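Local atomic coordinates of nisin immunity protein (Lactococcus lactis subsp. lactis, PDB entry 5XHB), a protein that takes part in the producer's immunity against exogenously supplied nisin as a lipoprotein of the cell membrane, seen here in a lipid-free form. Residues Thr18-Asp23 against Tyr92-Glu97; Leu50-Lys55 against Leu106-Phe111; Val123-Lys126 against Ile132-Met135; Tyr196-Ser201 against Asp217-Ala222. One frame throughout, in Å; residues are numbered along the deposited sequence.

Contact 1 (Thr18-Asp23 against Tyr92-Glu97)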
loop_
_atom_site.group_PDB
_atom_site.type_symbol
_atom_site.label_atom_id
_atom_site.label_comp_id
_atom_site.label_asym_id
_atom_site.label_seq_id
_atom_site.Cartn_x
_atom_site.Cartn_y
_atom_site.Cartn_z
ATOM N N THR A 18 10.093 -3.954 -5.548
ATOM C CA THR A 18 9.909 -2.497 -5.457
ATOM C C THR A 18 11.017 -1.769 -4.685
ATOM O O THR A 18 11.289 -0.591 -4.942
ATOM C CB THR A 18 8.556 -2.121 -4.805
ATOM O OG1 THR A 18 8.497 -2.619 -3.464
ATOM C CG2 THR A 18 7.377 -2.674 -5.600
ATOM N N ASN A 19 11.652 -2.446 -3.739
ATOM C CA ASN A 19 12.588 -1.757 -2.854
ATOM C C ASN A 19 14.044 -1.971 -3.259
ATOM O O ASN A 19 14.496 -3.112 -3.458
ATOM C CB ASN A 19 12.376 -2.199 -1.399
ATOM C CG ASN A 19 10.958 -1.951 -0.912
ATOM O OD1 ASN A 19 10.199 -1.207 -1.522
ATOM N ND2 ASN A 19 10.598 -2.579 0.196
ATOM N N PHE A 20 14.784 -0.878 -3.392
ATOM C CA PHE A 20 16.150 -0.993 -3.877
ATOM C C PHE A 20 17.068 0.088 -3.348
ATOM O O PHE A 20 16.634 1.075 -2.749
ATOM C CB PHE A 20 16.165 -0.984 -5.412
ATOM C CG PHE A 20 15.738 0.328 -6.030
ATOM C CD1 PHE A 20 14.389 0.616 -6.226
ATOM C CD2 PHE A 20 16.687 1.252 -6.447
ATOM C CE1 PHE A 20 13.988 1.809 -6.812
ATOM C CE2 PHE A 20 16.304 2.454 -7.027
ATOM C CZ PHE A 20 14.942 2.737 -7.206
ATOM N N ILE A 21 18.356 -0.112 -3.581
ATOM C CA ILE A 21 19.347 0.875 -3.216
ATOM C C ILE A 21 20.064 1.349 -4.467
ATOM O O ILE A 21 20.431 0.546 -5.322
ATOM C CB ILE A 21 20.356 0.303 -2.214
ATOM C CG1 ILE A 21 19.621 -0.139 -0.948
ATOM C CG2 ILE A 21 21.419 1.327 -1.895
ATOM C CD1 ILE A 21 20.480 -0.950 0.005
ATOM N N TYR A 22 20.250 2.654 -4.579
ATOM C CA TYR A 22 20.959 3.214 -5.711
ATOM C C TYR A 22 21.832 4.363 -5.223
ATOM O O TYR A 22 21.350 5.277 -4.556
ATOM C CB TYR A 22 19.975 3.673 -6.792
ATOM C CG TYR A 22 20.516 4.769 -7.678
ATOM C CD1 TYR A 22 21.732 4.625 -8.322
ATOM C CD2 TYR A 22 19.802 5.948 -7.871
ATOM C CE1 TYR A 22 22.239 5.631 -9.112
ATOM C CE2 TYR A 22 20.293 6.956 -8.677
ATOM C CZ TYR A 22 21.513 6.789 -9.294
ATOM O OH TYR A 22 22.017 7.787 -10.098
ATOM N N ASP A 23 23.122 4.296 -5.544
ATOM C CA ASP A 23 24.078 5.325 -5.139
ATOM C C ASP A 23 24.019 5.530 -3.628
ATOM O O ASP A 23 23.970 6.659 -3.144
ATOM C CB ASP A 23 23.795 6.632 -5.889
ATOM C CG ASP A 23 24.902 7.656 -5.731
ATOM O OD1 ASP A 23 25.981 7.290 -5.214
ATOM O OD2 ASP A 23 24.689 8.825 -6.129
ATOM N N TYR A 92 7.798 4.397 -14.177
ATOM C CA TYR A 92 7.170 4.662 -12.893
ATOM C C TYR A 92 8.108 5.459 -12.017
ATOM O O TYR A 92 9.302 5.164 -11.953
ATOM C CB TYR A 92 6.762 3.354 -12.209
ATOM C CG TYR A 92 5.525 2.734 -12.812
ATOM C CD1 TYR A 92 5.617 1.832 -13.864
ATOM C CD2 TYR A 92 4.255 3.067 -12.334
ATOM C CE1 TYR A 92 4.477 1.278 -14.428
ATOM C CE2 TYR A 92 3.118 2.507 -12.882
ATOM C CZ TYR A 92 3.236 1.618 -13.929
ATOM O OH TYR A 92 2.108 1.063 -14.483
ATOM N N LYS A 93 7.562 6.481 -11.362
ATOM C CA LYS A 93 8.347 7.336 -10.479
ATOM C C LYS A 93 8.962 6.508 -9.367
ATOM O O LYS A 93 8.342 5.558 -8.892
ATOM C CB LYS A 93 7.459 8.443 -9.882
ATOM C CG LYS A 93 8.212 9.505 -9.069
ATOM C CD LYS A 93 7.234 10.542 -8.434
ATOM C CE LYS A 93 6.535 11.399 -9.473
ATOM N NZ LYS A 93 5.472 12.311 -8.884
ATOM N N ILE A 94 10.182 6.856 -8.970
ATOM C CA ILE A 94 10.782 6.263 -7.784
ATOM C C ILE A 94 10.868 7.358 -6.720
ATOM O O ILE A 94 10.991 8.539 -7.051
ATOM C CB ILE A 94 12.184 5.659 -8.046
ATOM C CG1 ILE A 94 13.172 6.730 -8.529
ATOM C CG2 ILE A 94 12.098 4.458 -9.010
ATOM C CD1 ILE A 94 14.631 6.301 -8.453
ATOM N N LEU A 95 10.782 6.959 -5.457
ATOM C CA LEU A 95 10.822 7.898 -4.339
ATOM C C LEU A 95 11.711 7.340 -3.241
ATOM O O LEU A 95 11.870 6.131 -3.137
ATOM C CB LEU A 95 9.403 8.149 -3.789
ATOM C CG LEU A 95 8.428 9.015 -4.595
ATOM C CD1 LEU A 95 7.045 9.051 -3.936
ATOM C CD2 LEU A 95 8.973 10.447 -4.795
ATOM N N PRO A 96 12.280 8.219 -2.404
ATOM C CA PRO A 96 13.011 7.741 -1.223
ATOM C C PRO A 96 12.082 6.935 -0.315
ATOM O O PRO A 96 10.874 7.178 -0.307
ATOM C CB PRO A 96 13.469 9.033 -0.518
ATOM C CG PRO A 96 13.218 10.150 -1.492
ATOM C CD PRO A 96 12.189 9.688 -2.474
ATOM N N GLU A 97 12.636 5.999 0.440
ATOM C CA GLU A 97 11.847 5.176 1.351
ATOM C C GLU A 97 11.199 5.986 2.461
ATOM O O GLU A 97 10.240 5.536 3.083
ATOM C CB GLU A 97 12.724 4.071 1.963
ATOM C CG GLU A 97 13.143 2.989 0.968
ATOM C CD GLU A 97 12.016 2.022 0.618
ATOM O OE1 GLU A 97 10.857 2.304 0.968
ATOM O OE2 GLU A 97 12.295 0.965 0.004
HETATM O O HOH W 1 8.832 0.408 0.184
#

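Contact 2 (Leu50-Lys55 against Leu106-Phe111). With SO4 (sulfate ion), chain B.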
loop_
_atom_site.group_PDB
_atom_site.type_symbol
_atom_site.label_atom_id
_atom_site.label_comp_id
_atom_site.label_asym_id
_atom_site.label_seq_id
_atom_site.Cartn_x
_atom_site.Cartn_y
_atom_site.Cartn_z
ATOM N N LEU A 50 12.584 -9.833 -13.285
ATOM C CA LEU A 50 12.004 -10.485 -12.125
ATOM C C LEU A 50 10.752 -11.225 -12.537
ATOM O O LEU A 50 10.003 -10.758 -13.394
ATOM C CB LEU A 50 11.668 -9.468 -11.024
ATOM C CG LEU A 50 12.840 -8.690 -10.410
ATOM C CD1 LEU A 50 12.339 -7.747 -9.328
ATOM C CD2 LEU A 50 13.868 -9.641 -9.836
ATOM N N ILE A 51 10.527 -12.376 -11.915
ATOM C CA ILE A 51 9.313 -13.146 -12.125
ATOM C C ILE A 51 8.533 -13.201 -10.821
ATOM O O ILE A 51 9.048 -13.678 -9.815
ATOM C CB ILE A 51 9.628 -14.575 -12.604
ATOM C CG1 ILE A 51 10.446 -14.533 -13.896
ATOM C CG2 ILE A 51 8.342 -15.360 -12.790
ATOM C CD1 ILE A 51 10.842 -15.920 -14.421
ATOM N N VAL A 52 7.306 -12.694 -10.825
ATOM C CA VAL A 52 6.579 -12.519 -9.572
ATOM C C VAL A 52 5.237 -13.236 -9.550
ATOM O O VAL A 52 4.379 -13.004 -10.398
ATOM C CB VAL A 52 6.322 -11.034 -9.267
ATOM C CG1 VAL A 52 5.954 -10.864 -7.799
ATOM C CG2 VAL A 52 7.551 -10.202 -9.597
ATOM N N ASP A 53 5.060 -14.098 -8.557
ATOM C CA ASP A 53 3.789 -14.771 -8.350
ATOM C C ASP A 53 2.729 -13.758 -7.938
ATOM O O ASP A 53 2.833 -13.159 -6.882
ATOM C CB ASP A 53 3.931 -15.858 -7.286
ATOM C CG ASP A 53 2.632 -16.599 -7.041
ATOM O OD1 ASP A 53 1.813 -16.116 -6.230
ATOM O OD2 ASP A 53 2.431 -17.664 -7.665
HETATM N N MSE A 54 1.704 -13.573 -8.765
HETATM C CA MSE A 54 0.716 -12.525 -8.527
HETATM C C MSE A 54 -0.082 -12.732 -7.240
HETATM O O MSE A 54 -0.562 -11.770 -6.645
HETATM C CB MSE A 54 -0.238 -12.428 -9.716
HETATM C CG MSE A 54 -0.984 -11.111 -9.828
HETATM SE SE MSE A 54 -1.070 -10.524 -11.689
HETATM C CE MSE A 54 -1.395 -12.253 -12.541
ATOM N N LYS A 55 -0.219 -13.979 -6.806
ATOM C CA LYS A 55 -1.001 -14.267 -5.604
ATOM C C LYS A 55 -0.191 -14.048 -4.330
ATOM O O LYS A 55 -0.649 -13.388 -3.400
ATOM C CB LYS A 55 -1.544 -15.700 -5.640
ATOM C CG LYS A 55 -3.013 -15.796 -6.046
ATOM C CD LYS A 55 -3.512 -17.238 -5.992
ATOM C CE LYS A 55 -5.009 -17.329 -6.254
ATOM N NZ LYS A 55 -5.513 -18.727 -6.104
ATOM N N LEU A 106 4.552 0.255 -6.467
ATOM C CA LEU A 106 4.157 -0.318 -7.752
ATOM C C LEU A 106 3.199 -1.491 -7.581
ATOM O O LEU A 106 3.469 -2.398 -6.795
ATOM C CB LEU A 106 5.412 -0.773 -8.512
ATOM C CG LEU A 106 5.157 -1.401 -9.886
ATOM C CD1 LEU A 106 4.539 -0.369 -10.820
ATOM C CD2 LEU A 106 6.448 -1.978 -10.463
ATOM N N ARG A 107 2.094 -1.472 -8.320
ATOM C CA ARG A 107 1.126 -2.561 -8.287
ATOM C C ARG A 107 1.379 -3.577 -9.404
ATOM O O ARG A 107 1.452 -3.221 -10.576
ATOM C CB ARG A 107 -0.305 -2.024 -8.405
ATOM C CG ARG A 107 -0.741 -1.103 -7.269
ATOM C CD ARG A 107 -0.401 -1.699 -5.922
ATOM N NE ARG A 107 -1.180 -1.124 -4.820
ATOM C CZ ARG A 107 -0.644 -0.676 -3.688
ATOM N NH1 ARG A 107 0.677 -0.700 -3.526
ATOM N NH2 ARG A 107 -1.423 -0.206 -2.720
ATOM N N LEU A 108 1.500 -4.840 -9.015
ATOM C CA LEU A 108 1.704 -5.950 -9.941
ATOM C C LEU A 108 0.576 -6.044 -10.966
ATOM O O LEU A 108 0.792 -6.399 -12.127
ATOM C CB LEU A 108 1.798 -7.240 -9.142
ATOM C CG LEU A 108 2.934 -8.235 -9.311
ATOM C CD1 LEU A 108 4.275 -7.548 -9.520
ATOM C CD2 LEU A 108 2.953 -9.112 -8.066
ATOM N N GLN A 109 -0.630 -5.697 -10.526
ATOM C CA GLN A 109 -1.829 -5.811 -11.347
ATOM C C GLN A 109 -1.767 -4.941 -12.590
ATOM O O GLN A 109 -2.480 -5.201 -13.556
ATOM C CB GLN A 109 -3.076 -5.452 -10.528
ATOM C CG GLN A 109 -3.460 -6.489 -9.471
ATOM C CD GLN A 109 -2.605 -6.426 -8.203
ATOM O OE1 GLN A 109 -1.791 -5.513 -8.015
ATOM N NE2 GLN A 109 -2.798 -7.404 -7.322
ATOM N N ASN A 110 -0.925 -3.910 -12.569
ATOM C CA ASN A 110 -0.719 -3.069 -13.751
ATOM C C ASN A 110 -0.298 -3.864 -14.989
ATOM O O ASN A 110 -0.557 -3.456 -16.121
ATOM C CB ASN A 110 0.348 -1.999 -13.486
ATOM C CG ASN A 110 -0.058 -1.010 -12.406
ATOM O OD1 ASN A 110 -1.199 -0.998 -11.960
ATOM N ND2 ASN A 110 0.884 -0.168 -11.987
ATOM N N PHE A 111 0.387 -4.980 -14.769
ATOM C CA PHE A 111 0.977 -5.736 -15.865
ATOM C C PHE A 111 0.265 -7.072 -16.083
ATOM O O PHE A 111 0.824 -7.979 -16.701
ATOM C CB PHE A 111 2.464 -5.954 -15.594
ATOM C CG PHE A 111 3.169 -4.706 -15.144
ATOM C CD1 PHE A 111 3.677 -3.810 -16.073
ATOM C CD2 PHE A 111 3.290 -4.415 -13.797
ATOM C CE1 PHE A 111 4.308 -2.646 -15.664
ATOM C CE2 PHE A 111 3.917 -3.243 -13.373
ATOM C CZ PHE A 111 4.422 -2.360 -14.307
HETATM S S SO4 B . 1.417 0.438 -0.050
HETATM O O1 SO4 B . 1.749 1.710 0.625
HETATM O O2 SO4 B . -0.017 0.382 -0.318
HETATM O O3 SO4 B . 2.135 0.324 -1.318
HETATM O O4 SO4 B . 1.805 -0.641 0.851
#

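Contact 3 (Val123-Lys126 against Ile132-Met135). With SO4 (sulfate ion), chain B.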
loop_
_atom_site.group_PDB
_atom_site.type_symbol
_atom_site.label_atom_id
_atom_site.label_comp_id
_atom_site.label_asym_id
_atom_site.label_seq_id
_atom_site.Cartn_x
_atom_site.Cartn_y
_atom_site.Cartn_z
ATOM N N VAL A 123 -12.177 -1.198 2.931
ATOM C CA VAL A 123 -13.555 -1.624 3.129
ATOM C C VAL A 123 -13.671 -2.253 4.505
ATOM O O VAL A 123 -12.844 -3.083 4.876
ATOM C CB VAL A 123 -13.996 -2.654 2.033
ATOM C CG1 VAL A 123 -15.344 -3.293 2.369
ATOM C CG2 VAL A 123 -14.041 -1.992 0.657
ATOM N N ILE A 124 -14.682 -1.861 5.268
ATOM C CA ILE A 124 -14.899 -2.486 6.566
ATOM C C ILE A 124 -15.270 -3.931 6.308
ATOM O O ILE A 124 -16.095 -4.201 5.444
ATOM C CB ILE A 124 -16.006 -1.786 7.374
ATOM C CG1 ILE A 124 -15.606 -0.333 7.673
ATOM C CG2 ILE A 124 -16.248 -2.523 8.685
ATOM C CD1 ILE A 124 -16.783 0.527 8.101
ATOM N N ASP A 125 -14.635 -4.853 7.023
ATOM C CA ASP A 125 -14.849 -6.278 6.788
ATOM C C ASP A 125 -16.303 -6.654 7.063
ATOM O O ASP A 125 -16.865 -6.273 8.082
ATOM C CB ASP A 125 -13.907 -7.108 7.656
ATOM C CG ASP A 125 -13.964 -8.589 7.319
ATOM O OD1 ASP A 125 -13.235 -9.028 6.396
ATOM O OD2 ASP A 125 -14.734 -9.311 7.979
ATOM N N LYS A 126 -16.902 -7.408 6.151
ATOM C CA LYS A 126 -18.322 -7.748 6.250
ATOM C C LYS A 126 -18.613 -8.668 7.427
ATOM O O LYS A 126 -19.708 -8.660 7.972
ATOM C CB LYS A 126 -18.799 -8.412 4.953
ATOM C CG LYS A 126 -20.306 -8.629 4.879
ATOM C CD LYS A 126 -20.704 -9.400 3.619
ATOM C CE LYS A 126 -20.127 -10.815 3.603
ATOM N NZ LYS A 126 -20.625 -11.621 2.441
ATOM N N ILE A 132 -10.587 -4.371 8.818
ATOM C CA ILE A 132 -10.660 -3.673 7.552
ATOM C C ILE A 132 -9.956 -4.487 6.483
ATOM O O ILE A 132 -8.874 -5.030 6.726
ATOM C CB ILE A 132 -10.029 -2.269 7.654
ATOM C CG1 ILE A 132 -10.954 -1.377 8.480
ATOM C CG2 ILE A 132 -9.817 -1.658 6.268
ATOM C CD1 ILE A 132 -10.474 0.012 8.600
ATOM N N ASP A 133 -10.589 -4.586 5.319
ATOM C CA ASP A 133 -10.003 -5.268 4.163
ATOM C C ASP A 133 -9.274 -4.269 3.269
ATOM O O ASP A 133 -9.827 -3.221 2.918
ATOM C CB ASP A 133 -11.075 -5.979 3.337
ATOM C CG ASP A 133 -11.949 -6.910 4.165
ATOM O OD1 ASP A 133 -11.544 -7.314 5.275
ATOM O OD2 ASP A 133 -13.055 -7.228 3.690
ATOM N N TYR A 134 -8.047 -4.603 2.885
ATOM C CA TYR A 134 -7.268 -3.740 2.008
ATOM C C TYR A 134 -6.219 -4.543 1.238
ATOM O O TYR A 134 -5.431 -5.279 1.835
ATOM C CB TYR A 134 -6.587 -2.624 2.810
ATOM C CG TYR A 134 -5.578 -1.822 2.007
ATOM C CD1 TYR A 134 -5.990 -1.007 0.961
ATOM C CD2 TYR A 134 -4.219 -1.876 2.307
ATOM C CE1 TYR A 134 -5.079 -0.263 0.228
ATOM C CE2 TYR A 134 -3.293 -1.138 1.572
ATOM C CZ TYR A 134 -3.735 -0.334 0.538
ATOM O OH TYR A 134 -2.836 0.396 -0.198
HETATM N N MSE A 135 -6.215 -4.396 -0.081
HETATM C CA MSE A 135 -5.201 -5.042 -0.932
HETATM C C MSE A 135 -5.125 -6.553 -0.751
HETATM O O MSE A 135 -4.039 -7.134 -0.810
HETATM C CB MSE A 135 -3.818 -4.441 -0.670
HETATM C CG MSE A 135 -3.577 -3.130 -1.381
HETATM SE SE MSE A 135 -3.511 -3.364 -3.325
HETATM C CE MSE A 135 -1.892 -4.479 -3.398
HETATM S S SO4 B . 1.417 0.438 -0.050
HETATM O O1 SO4 B . 1.749 1.710 0.625
HETATM O O2 SO4 B . -0.017 0.382 -0.318
HETATM O O3 SO4 B . 2.135 0.324 -1.318
HETATM O O4 SO4 B . 1.805 -0.641 0.851
HETATM O O HOH W 2 -15.542 -8.386 3.860
#

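Contact 4 (Tyr196-Ser201 against Asp217-Ala222)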
loop_
_atom_site.group_PDB
_atom_site.type_symbol
_atom_site.label_atom_id
_atom_site.label_comp_id
_atom_site.label_asym_id
_atom_site.label_seq_id
_atom_site.Cartn_x
_atom_site.Cartn_y
_atom_site.Cartn_z
ATOM N N TYR A 196 -16.757 5.346 11.927
ATOM C CA TYR A 196 -15.469 5.258 11.231
ATOM C C TYR A 196 -15.228 6.506 10.404
ATOM O O TYR A 196 -16.046 6.847 9.531
ATOM C CB TYR A 196 -15.418 4.045 10.303
ATOM C CG TYR A 196 -15.731 2.706 10.934
ATOM C CD1 TYR A 196 -17.016 2.404 11.373
ATOM C CD2 TYR A 196 -14.760 1.720 11.023
ATOM C CE1 TYR A 196 -17.318 1.158 11.928
ATOM C CE2 TYR A 196 -15.052 0.467 11.587
ATOM C CZ TYR A 196 -16.344 0.199 12.023
ATOM O OH TYR A 196 -16.655 -1.025 12.576
ATOM N N GLY A 197 -14.105 7.167 10.651
ATOM C CA GLY A 197 -13.801 8.404 9.956
ATOM C C GLY A 197 -12.746 8.240 8.870
ATOM O O GLY A 197 -12.879 7.402 7.977
ATOM N N GLU A 198 -11.689 9.045 8.958
ATOM C CA GLU A 198 -10.655 9.057 7.926
ATOM C C GLU A 198 -9.700 7.885 8.066
ATOM O O GLU A 198 -9.554 7.318 9.147
ATOM C CB GLU A 198 -9.868 10.365 7.984
ATOM C CG GLU A 198 -10.722 11.579 7.736
ATOM C CD GLU A 198 -9.929 12.870 7.754
ATOM O OE1 GLU A 198 -8.741 12.871 8.161
ATOM O OE2 GLU A 198 -10.510 13.897 7.366
ATOM N N ILE A 199 -9.035 7.550 6.966
ATOM C CA ILE A 199 -7.908 6.624 7.000
ATOM C C ILE A 199 -6.658 7.390 6.572
ATOM O O ILE A 199 -6.690 8.146 5.599
ATOM C CB ILE A 199 -8.140 5.394 6.094
ATOM C CG1 ILE A 199 -9.204 4.498 6.741
ATOM C CG2 ILE A 199 -6.843 4.594 5.935
ATOM C CD1 ILE A 199 -9.757 3.469 5.849
ATOM N N HIS A 200 -5.593 7.245 7.355
ATOM C CA HIS A 200 -4.310 7.864 7.043
ATOM C C HIS A 200 -3.225 6.826 7.046
ATOM O O HIS A 200 -3.286 5.850 7.793
ATOM C CB HIS A 200 -3.926 8.937 8.068
ATOM C CG HIS A 200 -4.757 10.177 8.005
ATOM N ND1 HIS A 200 -4.249 11.388 7.593
ATOM C CD2 HIS A 200 -6.056 10.403 8.324
ATOM C CE1 HIS A 200 -5.193 12.312 7.667
ATOM N NE2 HIS A 200 -6.298 11.739 8.106
ATOM N N SER A 201 -2.208 7.067 6.224
ATOM C CA SER A 201 -0.942 6.351 6.350
ATOM C C SER A 201 -0.322 6.621 7.713
ATOM O O SER A 201 -0.644 7.614 8.363
ATOM C CB SER A 201 0.031 6.814 5.252
ATOM O OG SER A 201 -0.581 6.702 3.981
ATOM N N ASP A 217 -13.619 9.214 18.351
ATOM C CA ASP A 217 -12.843 10.443 18.432
ATOM C C ASP A 217 -11.327 10.265 18.472
ATOM O O ASP A 217 -10.624 11.166 18.932
ATOM C CB ASP A 217 -13.266 11.250 19.660
ATOM C CG ASP A 217 -14.691 11.740 19.556
ATOM O OD1 ASP A 217 -14.955 12.603 18.698
ATOM O OD2 ASP A 217 -15.544 11.252 20.314
ATOM N N ASP A 218 -10.800 9.137 18.016
ATOM C CA ASP A 218 -9.352 9.129 17.809
ATOM C C ASP A 218 -8.868 8.083 16.837
ATOM O O ASP A 218 -9.564 7.117 16.506
ATOM C CB ASP A 218 -8.583 8.999 19.139
ATOM C CG ASP A 218 -8.567 7.609 19.673
ATOM O OD1 ASP A 218 -9.648 6.983 19.659
ATOM O OD2 ASP A 218 -7.470 7.147 20.106
ATOM N N PHE A 219 -7.644 8.303 16.371
ATOM C CA PHE A 219 -7.059 7.437 15.368
ATOM C C PHE A 219 -6.484 6.199 16.027
ATOM O O PHE A 219 -5.704 6.299 16.980
ATOM C CB PHE A 219 -5.996 8.191 14.583
ATOM C CG PHE A 219 -6.570 9.097 13.533
ATOM C CD1 PHE A 219 -6.953 8.581 12.298
ATOM C CD2 PHE A 219 -6.740 10.450 13.782
ATOM C CE1 PHE A 219 -7.488 9.416 11.325
ATOM C CE2 PHE A 219 -7.280 11.288 12.814
ATOM C CZ PHE A 219 -7.658 10.765 11.586
ATOM N N LYS A 220 -6.887 5.032 15.522
ATOM C CA LYS A 220 -6.406 3.751 16.036
ATOM C C LYS A 220 -5.503 3.046 15.026
ATOM O O LYS A 220 -5.714 3.149 13.821
ATOM C CB LYS A 220 -7.588 2.832 16.367
ATOM C CG LYS A 220 -8.563 3.406 17.389
ATOM C CD LYS A 220 -7.867 3.702 18.718
ATOM C CE LYS A 220 -8.903 3.875 19.851
ATOM N NZ LYS A 220 -8.374 4.610 21.039
ATOM N N LEU A 221 -4.545 2.278 15.534
ATOM C CA LEU A 221 -3.618 1.524 14.703
ATOM C C LEU A 221 -4.250 0.257 14.160
ATOM O O LEU A 221 -4.795 -0.550 14.924
ATOM C CB LEU A 221 -2.368 1.181 15.524
ATOM C CG LEU A 221 -1.453 0.108 14.933
ATOM C CD1 LEU A 221 -0.852 0.625 13.649
ATOM C CD2 LEU A 221 -0.365 -0.294 15.938
ATOM N N ALA A 222 -4.183 0.089 12.840
ATOM C CA ALA A 222 -4.650 -1.112 12.164
ATOM C C ALA A 222 -3.455 -1.871 11.607
ATOM O O ALA A 222 -2.645 -1.296 10.878
ATOM C CB ALA A 222 -5.621 -0.767 11.036
#

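Contact 1 (Thr18-Asp23 against Tyr92-Glu97)
Asn19 OD1 is the polar atom held by more than one group where Asn19 faces Glu97. Water 1 donates to it at 2.7 Å, and the hydroxyl of the preceding residue, Thr18 OG1, donates to the same Asn19 OD1 at 2.9 Å. This second donor stands well above the amide's carbonyl plane, 66° out of it, and so does not follow a lone pair. The water gives its other hydrogen to Glu97 OE1, 2.9 Å away, and thereby bridges two acceptors, amide and carboxylate. Direct bonding is absent: Asn19 OD1 and Glu97 OE2, 3.4 Å apart, are both acceptors. Instead the oxygen Glu97 OE2 rests on the carbon of the amide, 3.3 Å from Asn19 CG, with the two flat groups turned 81° to each other. A bend at the second torsion of Glu97 (chi2 -75°) helps bring its carboxylate to this position.

Beside this polar patch, between Phe20 and Ile94, the contact is apolar. Phe20 presents the rim of its ring to Ile94, whose CG2 lies 3.8 Å from Phe20 CZ, near the ring plane. Ile94 CD1 meets that same ring carbon in plane, so both branches of the isoleucine touch one corner of the phenylalanine. Ile75 and Met85 touch both residues, extending the apolar cluster, while Phe12 meets the Phe20 ring. Strands 19-22 and 90-96, with Glu97 just beyond the latter, each flank strand 25-33, as where next-but-one strands of an antiparallel sheet touch across the strand between them.

Contact 2 (Leu50-Lys55 against Leu106-Phe111)
Val52 and Leu108 meet through aliphatic carbons alone, and the flat groups of the 106-111 loop lie to the side of that pair. The Arg107 guanidinium takes a sulfate, probably from the crystallisation liquor, at its edge, with the sulfur in its plane: Arg107 NH1 reaches SO4 O3 at 2.8 Å, and Arg107 NH2 reaches SO4 O2 at 2.8 Å. Both bonds are nearly straight, with N-H...O angles of 168° and 166°, so this fork fixes the rotation of the group, while Arg107 NE is in a salt bridge with Asp120. On the Phe111 ring, Asn110 CB lies 3.7 Å above one face, offset toward the rim. Residues 108-110 form a short 3-10 segment, with Asn110 N bonded to Arg107 O and Phe111 N to Leu108 O at 3.0 Å, and this segment sets Leu108 against the end of strand 39-53. There Val52 CG1 approaches Leu108 CD2 to 3.5 Å, tighter than usual for two carbons. With CG1 anti to the backbone N (chi1 -163°), Val52 turns this methyl toward the leucine. Leu108 CD2 also touches the backbone beyond, 4.1 Å from Met54 CA. Val68 of strand 67-78 and Tyr17 pack on Leu108 as well.

Contact 3 (Val123-Lys126 against Ile132-Met135)
Asp133 and Val123 are tied by two backbone bonds. Asp133 N gives to Val123 O at 2.7 Å, and Val123 N returns a longer bond to Asp133 O, 3.1 Å. Together they define a hydrogen-bonded pair of an antiparallel hairpin, strands 123-124 and 131-134; Ile124 and Ile132 form the adjacent non-hydrogen-bonded pair, with the Ile132 CA-H also directed at Val123 O. Water 2 adds a further link, accepting from Lys126 N at 2.8 Å and donating to Asp133 OD2 at 2.7 Å.

Packing follows from this register. Ile132 CG2 lies 3.6 Å from Val123 O, and the isoleucine continues onto Phe211 and Val213. At the other end of the strand, Tyr134 OH donates to SO4 O2, which lies in the plane of the ring; Phe122 stacks on that ring.

Just past the end of strand 123-124, on the face that carries Val123, two carboxylates come together, their planes 81° apart, with Asp125 OD1 only 2.7 Å from Asp133 OD1. The other oxygen of the first acid, Asp125 OD2, is bound by the backbone N atoms of Asn127 and Asp128. Such proximity would raise the affinity of the pair for a proton, and one acid is probably protonated here.

Contact 4 (Tyr196-Ser201 against Asp217-Ala222)
The antiparallel sheet of the C-terminal half, the Spa1 C-terminal domain, brings strands 191-202 and 218-224 to either side of strand 210-215, and this contact joins their side chains across that middle strand. Its centre is Phe219, which reaches over to a His-carboxylate pair on the first strand. His200 NE2 donates to Glu198 OE1 at 2.7 Å, almost straight, with an N-H...O angle of 167°. The oxygen lies in the plane of the imidazole, whereas the histidine meets the carboxylate on its anti side, 22° out of the carboxylate plane. Two residues apart on one strand, the partners project from the same face, and the glutamate chain is extended beyond CG, which carries its acid level with the ring. The other ring nitrogen, His200 ND1, is bound to Gly152 O of strand 151-165. Two acceptors thus hold the imidazole from two corners and restrict its rotation; if both nitrogens carry hydrogen, as this suggests, the ring is probably cationic.

Phe219 approaches obliquely, its plane 87° from that of His200 and the centroids 5.1 Å apart. Leu151 touches both rings. The same phenylalanine ring also approaches the first strand's backbone, with Phe219 CE1 3.7 Å from Glu198 O. Shortest of the cross-strand approaches is that of Phe219 CE1 to His200 CD2, at 3.5 Å.

In the fold
The chain divides into two antiparallel sheets. Contacts 1 and 2 belong to the N-terminal one, their centres about 17 Å apart, and their segments alternate along the sequence; Tyr92 joins them, touching Leu106, Asn110 and Phe111. Contacts 3 and 4 follow in series on the C-terminal sheet, centres about 14 Å apart, and touch through Ile124 and Tyr196. Contacts 1 and 4 lie about 28 Å apart on opposite sides of the chain's centre. Between the halves, contacts 2 and 3 share the sulfate, with Arg107 packing on Tyr134 and Met135. The ion, probably from the crystallisation liquor and also bound by Ala105, Leu207 and Thr208, lies where the two halves meet.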